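Local coordinates for coiled-coil quantitatively-enriched protein 1 (Schizosaccharomyces pombe, PDB 7CUJ) that links telomeres to the meiotic centrosome as an adaptor of the meiotic bouquet and is required for telomere length regulation and chromosome segregation, at residues 136-149 and 159-173. Residues are numbered along the deposited sequence; the frame is centred on the assembly and turned at random.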
loop_
_atom_site.group_PDB
_atom_site.type_symbol
_atom_site.label_atom_id
_atom_site.label_comp_id
_atom_site.label_asym_id
_atom_site.label_seq_id
_atom_site.Cartn_x
_atom_site.Cartn_y
_atom_site.Cartn_z
ATOM N N THR A 136 -20.126 -8.183 -31.066
ATOM C CA THR A 136 -21.219 -8.573 -31.944
ATOM C C THR A 136 -21.395 -7.545 -33.060
ATOM O O THR A 136 -21.504 -7.909 -34.229
ATOM C CB THR A 136 -22.528 -8.761 -31.162
ATOM O OG1 THR A 136 -22.325 -9.719 -30.123
ATOM C CG2 THR A 136 -23.686 -9.207 -32.030
ATOM N N GLN A 137 -21.415 -6.262 -32.682
ATOM C CA GLN A 137 -21.670 -5.182 -33.621
ATOM C C GLN A 137 -20.469 -4.993 -34.545
ATOM O O GLN A 137 -20.630 -4.619 -35.704
ATOM C CB GLN A 137 -22.030 -3.887 -32.886
ATOM C CG GLN A 137 -23.399 -3.917 -32.216
ATOM C CD GLN A 137 -24.544 -4.155 -33.173
ATOM O OE1 GLN A 137 -24.534 -3.706 -34.318
ATOM N NE2 GLN A 137 -25.556 -4.864 -32.701
ATOM N N TRP A 138 -19.270 -5.266 -34.022
ATOM C CA TRP A 138 -18.051 -5.044 -34.780
ATOM C C TRP A 138 -17.830 -6.150 -35.813
ATOM O O TRP A 138 -17.263 -5.891 -36.873
ATOM C CB TRP A 138 -16.845 -4.872 -33.853
ATOM C CG TRP A 138 -15.568 -4.673 -34.609
ATOM C CD1 TRP A 138 -15.252 -3.628 -35.428
ATOM C CD2 TRP A 138 -14.441 -5.565 -34.642
ATOM N NE1 TRP A 138 -14.003 -3.800 -35.958
ATOM C CE2 TRP A 138 -13.480 -4.977 -35.494
ATOM C CE3 TRP A 138 -14.148 -6.792 -34.037
ATOM C CZ2 TRP A 138 -12.249 -5.579 -35.751
ATOM C CZ3 TRP A 138 -12.931 -7.385 -34.290
ATOM C CH2 TRP A 138 -11.996 -6.784 -35.135
ATOM N N LEU A 139 -18.269 -7.374 -35.496
ATOM C CA LEU A 139 -18.126 -8.493 -36.415
ATOM C C LEU A 139 -19.093 -8.331 -37.586
ATOM O O LEU A 139 -18.737 -8.630 -38.724
ATOM C CB LEU A 139 -18.362 -9.817 -35.679
ATOM C CG LEU A 139 -17.248 -10.269 -34.732
ATOM C CD1 LEU A 139 -17.655 -11.534 -33.992
ATOM C CD2 LEU A 139 -15.939 -10.485 -35.478
ATOM N N LYS A 140 -20.312 -7.856 -37.292
ATOM C CA LYS A 140 -21.308 -7.549 -38.307
ATOM C C LYS A 140 -20.734 -6.518 -39.277
ATOM O O LYS A 140 -20.887 -6.650 -40.488
ATOM C CB LYS A 140 -22.584 -6.999 -37.661
ATOM C CG LYS A 140 -23.453 -8.013 -36.930
ATOM C CD LYS A 140 -24.606 -7.363 -36.193
ATOM C CE LYS A 140 -25.451 -8.349 -35.414
ATOM N NZ LYS A 140 -26.598 -7.694 -34.743
ATOM N N SER A 141 -20.058 -5.512 -38.710
ATOM C CA SER A 141 -19.440 -4.410 -39.432
ATOM C C SER A 141 -18.455 -4.911 -40.488
ATOM O O SER A 141 -18.226 -4.228 -41.484
ATOM C CB SER A 141 -18.778 -3.458 -38.462
ATOM O OG SER A 141 -17.574 -2.927 -38.995
ATOM N N GLN A 142 -17.867 -6.092 -40.254
ATOM C CA GLN A 142 -16.853 -6.649 -41.138
ATOM C C GLN A 142 -17.444 -7.780 -41.982
ATOM O O GLN A 142 -16.702 -8.592 -42.534
ATOM C CB GLN A 142 -15.643 -7.156 -40.343
ATOM C CG GLN A 142 -15.026 -6.140 -39.389
ATOM C CD GLN A 142 -14.209 -5.071 -40.074
ATOM O OE1 GLN A 142 -13.001 -5.207 -40.258
ATOM N NE2 GLN A 142 -14.867 -3.988 -40.454
ATOM N N ASN A 143 -18.782 -7.818 -42.077
ATOM C CA ASN A 143 -19.522 -8.801 -42.861
ATOM C C ASN A 143 -19.316 -10.211 -42.307
ATOM O O ASN A 143 -18.977 -11.128 -43.055
ATOM C CB ASN A 143 -19.193 -8.739 -44.359
ATOM C CG ASN A 143 -19.596 -7.440 -45.022
ATOM O OD1 ASN A 143 -20.608 -6.840 -44.669
ATOM N ND2 ASN A 143 -18.811 -7.003 -45.994
ATOM N N ILE A 144 -19.530 -10.374 -40.995
ATOM C CA ILE A 144 -19.526 -11.684 -40.361
ATOM C C ILE A 144 -20.882 -11.889 -39.688
ATOM O O ILE A 144 -21.334 -11.033 -38.929
ATOM C CB ILE A 144 -18.348 -11.837 -39.371
ATOM C CG1 ILE A 144 -16.995 -11.569 -40.039
ATOM C CG2 ILE A 144 -18.376 -13.201 -38.693
ATOM C CD1 ILE A 144 -15.875 -11.240 -39.077
ATOM N N ASP A 145 -21.517 -13.029 -39.984
ATOM C CA ASP A 145 -22.854 -13.338 -39.500
ATOM C C ASP A 145 -22.793 -13.712 -38.019
ATOM O O ASP A 145 -22.797 -14.891 -37.665
ATOM C CB ASP A 145 -23.533 -14.394 -40.382
ATOM C CG ASP A 145 -24.941 -14.767 -39.944
ATOM O OD1 ASP A 145 -25.596 -13.937 -39.283
ATOM O OD2 ASP A 145 -25.372 -15.889 -40.266
ATOM N N ALA A 146 -22.750 -12.685 -37.162
ATOM C CA ALA A 146 -22.643 -12.851 -35.720
ATOM C C ALA A 146 -23.852 -12.216 -35.038
ATOM O O ALA A 146 -24.377 -11.222 -35.534
ATOM C CB ALA A 146 -21.362 -12.217 -35.243
ATOM N N GLU A 147 -24.280 -12.785 -33.900
ATOM C CA GLU A 147 -25.394 -12.231 -33.141
ATOM C C GLU A 147 -25.400 -12.759 -31.703
ATOM O O GLU A 147 -24.837 -13.812 -31.421
ATOM C CB GLU A 147 -26.716 -12.482 -33.873
ATOM C CG GLU A 147 -27.549 -11.222 -34.059
ATOM C CD GLU A 147 -28.350 -11.146 -35.349
ATOM O OE1 GLU A 147 -27.978 -11.834 -36.320
ATOM O OE2 GLU A 147 -29.342 -10.390 -35.382
ATOM N N LEU A 148 -26.057 -12.013 -30.802
ATOM C CA LEU A 148 -26.095 -12.308 -29.375
ATOM C C LEU A 148 -27.015 -13.496 -29.094
ATOM O O LEU A 148 -28.051 -13.650 -29.739
ATOM C CB LEU A 148 -26.583 -11.071 -28.610
ATOM C CG LEU A 148 -25.611 -9.895 -28.505
ATOM C CD1 LEU A 148 -26.336 -8.632 -28.060
ATOM C CD2 LEU A 148 -24.467 -10.208 -27.548
ATOM N N TRP A 149 -26.631 -14.311 -28.100
ATOM C CA TRP A 149 -27.450 -15.404 -27.594
ATOM C C TRP A 149 -28.516 -14.868 -26.637
ATOM O O TRP A 149 -28.337 -13.813 -26.028
ATOM C CB TRP A 149 -26.575 -16.466 -26.912
ATOM C CG TRP A 149 -27.347 -17.550 -26.220
ATOM C CD1 TRP A 149 -27.581 -17.672 -24.881
ATOM C CD2 TRP A 149 -28.005 -18.671 -26.842
ATOM N NE1 TRP A 149 -28.330 -18.790 -24.625
ATOM C CE2 TRP A 149 -28.606 -19.422 -25.808
ATOM C CE3 TRP A 149 -28.141 -19.111 -28.164
ATOM C CZ2 TRP A 149 -29.332 -20.586 -26.060
ATOM C CZ3 TRP A 149 -28.860 -20.260 -28.412
ATOM C CH2 TRP A 149 -29.445 -20.987 -27.373
ATOM N N HIS A 159 -27.299 -21.488 -35.986
ATOM C CA HIS A 159 -27.779 -21.031 -37.320
ATOM C C HIS A 159 -26.883 -19.920 -37.872
ATOM O O HIS A 159 -26.562 -19.936 -39.060
ATOM C CB HIS A 159 -29.268 -20.649 -37.272
ATOM C CG HIS A 159 -30.171 -21.743 -36.809
ATOM N ND1 HIS A 159 -30.350 -22.913 -37.526
ATOM C CD2 HIS A 159 -30.964 -21.844 -35.720
ATOM C CE1 HIS A 159 -31.205 -23.691 -36.891
ATOM N NE2 HIS A 159 -31.597 -23.056 -35.780
ATOM N N PRO A 160 -26.471 -18.909 -37.061
ATOM C CA PRO A 160 -25.489 -17.913 -37.502
ATOM C C PRO A 160 -24.086 -18.487 -37.689
ATOM O O PRO A 160 -23.834 -19.650 -37.375
ATOM C CB PRO A 160 -25.451 -16.879 -36.361
ATOM C CG PRO A 160 -26.706 -17.139 -35.556
ATOM C CD PRO A 160 -26.971 -18.621 -35.708
ATOM N N ALA A 161 -23.180 -17.648 -38.207
ATOM C CA ALA A 161 -21.776 -18.003 -38.336
ATOM C C ALA A 161 -21.117 -18.071 -36.957
ATOM O O ALA A 161 -20.217 -18.884 -36.751
ATOM C CB ALA A 161 -21.074 -17.040 -39.265
ATOM N N ILE A 162 -21.581 -17.230 -36.017
ATOM C CA ILE A 162 -21.097 -17.235 -34.639
ATOM C C ILE A 162 -22.130 -16.600 -33.702
ATOM O O ILE A 162 -22.559 -15.469 -33.918
ATOM C CB ILE A 162 -19.698 -16.580 -34.516
ATOM C CG1 ILE A 162 -19.191 -16.563 -33.071
ATOM C CG2 ILE A 162 -19.659 -15.194 -35.144
ATOM C CD1 ILE A 162 -17.688 -16.409 -32.936
ATOM N N TRP A 163 -22.525 -17.351 -32.661
ATOM C CA TRP A 163 -23.260 -16.821 -31.521
ATOM C C TRP A 163 -22.281 -16.151 -30.557
ATOM O O TRP A 163 -21.209 -16.696 -30.292
ATOM C CB TRP A 163 -24.023 -17.939 -30.793
ATOM C CG TRP A 163 -25.257 -18.460 -31.468
ATOM C CD1 TRP A 163 -25.409 -19.689 -32.044
ATOM C CD2 TRP A 163 -26.531 -17.799 -31.599
ATOM N NE1 TRP A 163 -26.677 -19.833 -32.537
ATOM C CE2 TRP A 163 -27.389 -18.691 -32.281
ATOM C CE3 TRP A 163 -27.028 -16.544 -31.222
ATOM C CZ2 TRP A 163 -28.709 -18.367 -32.592
ATOM C CZ3 TRP A 163 -28.334 -16.225 -31.530
ATOM C CH2 TRP A 163 -29.163 -17.125 -32.205
ATOM N N ILE A 164 -22.660 -14.976 -30.032
ATOM C CA ILE A 164 -21.924 -14.312 -28.962
ATOM C C ILE A 164 -22.748 -14.408 -27.682
ATOM O O ILE A 164 -23.809 -13.793 -27.581
ATOM C CB ILE A 164 -21.603 -12.841 -29.307
ATOM C CG1 ILE A 164 -20.876 -12.687 -30.647
ATOM C CG2 ILE A 164 -20.851 -12.160 -28.169
ATOM C CD1 ILE A 164 -19.565 -13.436 -30.744
ATOM N N CYS A 165 -22.234 -15.157 -26.698
ATOM C CA CYS A 165 -22.984 -15.456 -25.489
ATOM C C CYS A 165 -22.316 -14.826 -24.267
ATOM O O CYS A 165 -21.115 -14.978 -24.051
ATOM C CB CYS A 165 -23.111 -16.961 -25.286
ATOM S SG CYS A 165 -24.324 -17.417 -24.021
ATOM N N VAL A 166 -23.122 -14.115 -23.473
ATOM C CA VAL A 166 -22.705 -13.599 -22.181
ATOM C C VAL A 166 -22.718 -14.762 -21.193
ATOM O O VAL A 166 -23.700 -15.496 -21.118
ATOM C CB VAL A 166 -23.615 -12.436 -21.734
ATOM C CG1 VAL A 166 -23.496 -12.142 -20.247
ATOM C CG2 VAL A 166 -23.358 -11.178 -22.548
ATOM N N SER A 167 -21.620 -14.915 -20.441
ATOM C CA SER A 167 -21.388 -16.086 -19.606
ATOM C C SER A 167 -22.475 -16.237 -18.541
ATOM O O SER A 167 -22.697 -17.337 -18.039
ATOM C CB SER A 167 -20.003 -16.070 -19.005
ATOM O OG SER A 167 -19.883 -15.054 -18.021
ATOM N N LYS A 168 -23.148 -15.127 -18.214
ATOM C CA LYS A 168 -24.258 -15.118 -17.274
ATOM C C LYS A 168 -25.421 -15.943 -17.827
ATOM O O LYS A 168 -26.131 -16.597 -17.065
ATOM C CB LYS A 168 -24.689 -13.678 -16.977
ATOM C CG LYS A 168 -25.821 -13.522 -15.969
ATOM C CD LYS A 168 -26.271 -12.090 -15.773
ATOM C CE LYS A 168 -27.577 -11.986 -15.014
ATOM N NZ LYS A 168 -27.897 -10.582 -14.665
ATOM N N LYS A 169 -25.596 -15.911 -19.154
ATOM C CA LYS A 169 -26.729 -16.542 -19.817
ATOM C C LYS A 169 -26.360 -17.943 -20.308
ATOM O O LYS A 169 -27.005 -18.473 -21.213
ATOM C CB LYS A 169 -27.228 -15.661 -20.968
ATOM C CG LYS A 169 -27.892 -14.356 -20.548
ATOM C CD LYS A 169 -28.912 -13.854 -21.546
ATOM C CE LYS A 169 -29.787 -12.754 -20.984
ATOM N NZ LYS A 169 -30.943 -12.466 -21.866
ATOM N N ALA A 170 -25.340 -18.546 -19.684
ATOM C CA ALA A 170 -24.866 -19.875 -20.045
ATOM C C ALA A 170 -25.906 -20.949 -19.716
ATOM O O ALA A 170 -26.067 -21.887 -20.497
ATOM C CB ALA A 170 -23.541 -20.161 -19.381
ATOM N N PRO A 171 -26.630 -20.872 -18.569
ATOM C CA PRO A 171 -27.633 -21.880 -18.208
ATOM C C PRO A 171 -28.614 -22.293 -19.306
ATOM O O PRO A 171 -29.173 -23.386 -19.251
ATOM C CB PRO A 171 -28.389 -21.267 -17.016
ATOM C CG PRO A 171 -27.899 -19.834 -16.928
ATOM C CD PRO A 171 -26.508 -19.844 -17.524
ATOM N N SER A 172 -28.809 -21.418 -20.300
ATOM C CA SER A 172 -29.728 -21.682 -21.398
ATOM C C SER A 172 -29.029 -22.424 -22.537
ATOM O O SER A 172 -29.626 -23.303 -23.156
ATOM C CB SER A 172 -30.386 -20.413 -21.880
ATOM O OG SER A 172 -29.427 -19.392 -22.096
ATOM N N ALA A 173 -27.765 -22.065 -22.800
ATOM C CA ALA A 173 -27.028 -22.542 -23.962
ATOM C C ALA A 173 -26.649 -24.017 -23.825
ATOM O O ALA A 173 -26.476 -24.700 -24.834
ATOM C CB ALA A 173 -25.812 -21.674 -24.188
#
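Trp-149 and Trp-163 meet in a T-shaped stack on one face of the parallel sheet: the CE3 edge of Trp-149 points at the middle of the Trp-163 ring, planes at 88° and six-membered centroids 5.4 Å apart. Pro-160 CG rests over the opposite face of Trp-163; a broad flat ring suits a site between an indole edge and a proline, and Phe-123 also stacks with Trp-163. With CG anti to the backbone N (chi1 173°), Trp-149 reaches across to the segment that follows strand 162-166. There its indole suits a site of methyl, sulfur and hydroxyl: the methyl of Ala-173 makes a CH-pi contact over the five-membered ring, and Cys-165 SG approaches obliquely, 3.4 Å from Trp-149 CD1. Phe-123 and Phe-176 add further edge-to-face contacts to Trp-149.

A polar bond helps to set the rotation of the indole. Trp-149 NE1 gives a nearly straight hydrogen bond (168°) to Ser-172 OG, 2.8 Å away and close to the ring plane. The serine hydroxyl accepts from the indole and donates to Lys-169 O, so both its roles are used.

Backbone bonds join edge strand 146-148 to strand 162-166. Ile-162 N donates to Asp-145 O, Glu-147 N to Ile-162 O, Ile-164 N to Glu-147 O at 2.8 Å, and Trp-149 N to Ile-164 O.

On the other face, branched aliphatics lie under helix 129-141. Ile-162 CG2 packs 3.4 Å from Ala-146 CB, where a small residue leaves room for it, while Leu-139 CD1 touches both Ile-162 and Ile-164. Thr-136 OG1 lies 3.3 Å from Ile-164 CB, its polarity met by a bond to Ala-132 O within the helix.

In the parallel alpha/beta sheet of this part of Ccq1, helix 129-141 carries the beta-alpha-beta crossover from strand 121-126 to edge strand 146-148, with strand 162-166 between the two. Aliphatic packing seats the helix, while the directional indole bond and T-shaped indole pair tie the edge strand's end to the segment beyond its neighbour.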